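PDB 3VIU: phosphoribosylformylglycinamidine synthase 2 from Thermus thermophilus, which belongs to the PurM-like (AIR synthase related) family, with its N- and C-terminal domain pair present twice, and binds ADP and magnesium. Local coordinates for residues F34-W38 / A359-P364. Residue numbers count along the deposited sequence, not the author numbering.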
loop_
_atom_site.group_PDB
_atom_site.type_symbol
_atom_site.label_atom_id
_atom_site.label_comp_id
_atom_site.label_asym_id
_atom_site.label_seq_id
_atom_site.Cartn_x
_atom_site.Cartn_y
_atom_site.Cartn_z
ATOM N N PHE A 34 -2.832 19.085 21.768
ATOM C CA PHE A 34 -1.826 18.085 22.089
ATOM C C PHE A 34 -2.396 16.672 22.097
ATOM O O PHE A 34 -1.781 15.748 21.570
ATOM C CB PHE A 34 -1.177 18.380 23.440
ATOM C CG PHE A 34 -0.082 19.401 23.370
ATOM C CD1 PHE A 34 -0.327 20.733 23.687
ATOM C CD2 PHE A 34 1.196 19.036 22.959
ATOM C CE1 PHE A 34 0.691 21.686 23.596
ATOM C CE2 PHE A 34 2.211 19.977 22.863
ATOM C CZ PHE A 34 1.960 21.304 23.182
ATOM N N LYS A 35 -3.572 16.506 22.692
ATOM C CA LYS A 35 -4.194 15.193 22.748
ATOM C C LYS A 35 -4.182 14.557 21.362
ATOM O O LYS A 35 -3.881 13.373 21.218
ATOM C CB LYS A 35 -5.637 15.292 23.259
ATOM C CG LYS A 35 -6.341 13.936 23.353
ATOM C CD LYS A 35 -7.833 14.058 23.668
ATOM C CE LYS A 35 -8.600 14.726 22.526
ATOM N NZ LYS A 35 -10.083 14.719 22.739
ATOM N N VAL A 36 -4.485 15.352 20.339
ATOM C CA VAL A 36 -4.528 14.851 18.969
ATOM C C VAL A 36 -3.168 14.790 18.268
ATOM O O VAL A 36 -2.869 13.816 17.577
ATOM C CB VAL A 36 -5.511 15.691 18.109
ATOM C CG1 VAL A 36 -5.579 15.136 16.686
ATOM C CG2 VAL A 36 -6.900 15.671 18.744
HETATM N N MSE A 37 -2.344 15.818 18.440
HETATM C CA MSE A 37 -1.032 15.830 17.793
HETATM C C MSE A 37 -0.046 14.841 18.406
HETATM O O MSE A 37 0.907 14.424 17.752
HETATM C CB MSE A 37 -0.435 17.239 17.825
HETATM C CG MSE A 37 -1.134 18.221 16.896
HETATM SE SE MSE A 37 -1.027 17.712 15.005
HETATM C CE MSE A 37 0.773 18.339 14.620
ATOM N N TRP A 38 -0.285 14.461 19.657
ATOM C CA TRP A 38 0.583 13.526 20.358
ATOM C C TRP A 38 0.053 12.093 20.388
ATOM O O TRP A 38 0.657 11.214 21.004
ATOM C CB TRP A 38 0.833 14.036 21.778
ATOM C CG TRP A 38 1.936 15.044 21.841
ATOM C CD1 TRP A 38 2.345 15.878 20.838
ATOM C CD2 TRP A 38 2.794 15.309 22.958
ATOM N NE1 TRP A 38 3.407 16.640 21.259
ATOM C CE2 TRP A 38 3.702 16.313 22.558
ATOM C CE3 TRP A 38 2.883 14.796 24.262
ATOM C CZ2 TRP A 38 4.689 16.816 23.412
ATOM C CZ3 TRP A 38 3.863 15.298 25.110
ATOM C CH2 TRP A 38 4.753 16.298 24.680
ATOM N N ALA A 359 7.014 21.845 19.943
ATOM C CA ALA A 359 6.278 21.153 20.991
ATOM C C ALA A 359 5.147 20.313 20.419
ATOM O O ALA A 359 4.813 19.249 20.949
ATOM C CB ALA A 359 5.716 22.169 21.989
ATOM N N LEU A 360 4.571 20.793 19.322
ATOM C CA LEU A 360 3.456 20.113 18.683
ATOM C C LEU A 360 3.844 19.026 17.676
ATOM O O LEU A 360 3.140 18.029 17.542
ATOM C CB LEU A 360 2.564 21.159 18.008
ATOM C CG LEU A 360 1.057 21.050 18.238
ATOM C CD1 LEU A 360 0.744 20.715 19.695
ATOM C CD2 LEU A 360 0.419 22.360 17.847
ATOM N N ALA A 361 4.968 19.207 16.988
ATOM C CA ALA A 361 5.411 18.256 15.974
ATOM C C ALA A 361 6.410 17.202 16.438
ATOM O O ALA A 361 6.547 16.152 15.803
ATOM C CB ALA A 361 5.993 19.014 14.781
ATOM N N GLU A 362 7.117 17.474 17.528
ATOM C CA GLU A 362 8.109 16.528 18.026
ATOM C C GLU A 362 7.742 15.950 19.381
ATOM O O GLU A 362 8.293 16.347 20.408
ATOM C CB GLU A 362 9.480 17.198 18.100
ATOM C CG GLU A 362 10.037 17.586 16.734
ATOM C CD GLU A 362 11.432 18.190 16.813
ATOM O OE1 GLU A 362 12.343 17.520 17.357
ATOM O OE2 GLU A 362 11.621 19.331 16.331
ATOM N N ALA A 363 6.811 14.999 19.367
ATOM C CA ALA A 363 6.343 14.343 20.581
ATOM C C ALA A 363 7.327 13.280 21.072
ATOM O O ALA A 363 8.172 12.795 20.317
ATOM C CB ALA A 363 4.977 13.712 20.336
ATOM N N PRO A 364 7.219 12.898 22.352
ATOM C CA PRO A 364 8.095 11.886 22.953
ATOM C C PRO A 364 7.931 10.536 22.270
ATOM O O PRO A 364 6.841 10.200 21.814
ATOM C CB PRO A 364 7.623 11.827 24.405
ATOM C CG PRO A 364 6.964 13.174 24.624
ATOM C CD PRO A 364 6.245 13.405 23.335
HETATM O O HOH W 1 3.171 15.249 16.058
#
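The C-terminal end of helix 28-37 meets that of the short helix 357-361, where the chain leaves helical geometry at E362. One direct hydrogen bond joins them: W38 NE1 donates to A359 O (3.0 Å, N-H...O angle 139°). Because the helix ends here, this carbonyl lacks its i+4 amide partner and is available to the indole. A bridging water adds an indirect link, donating to O of M37 (2.9 Å) and O of L360 (3.2 Å). Three CH-pi contacts supply much of the packing. A363 CB sits 3.4 Å from the centroid of the W38 five-membered ring and P364 CD 3.5 Å from that of the six-membered ring, so both residues pave one indole face. L360 CD1 likewise lies 3.6 Å from the F34 ring centroid. Further apolar contacts are selenomethionine M37 CG to L360 CG (3.8 Å) and F34 CZ to A359 CB (4.0 Å). The M37 side chain lies about 8 Å from the bound ADP, near its pocket without lining it. This buried seam joins the linker domain to the helix following edge strand 350-356 of a seven-stranded sheet. I18 of helix 12-22 touches F34 and W38, while helix 264-275 packs on M37 through S267 and S270.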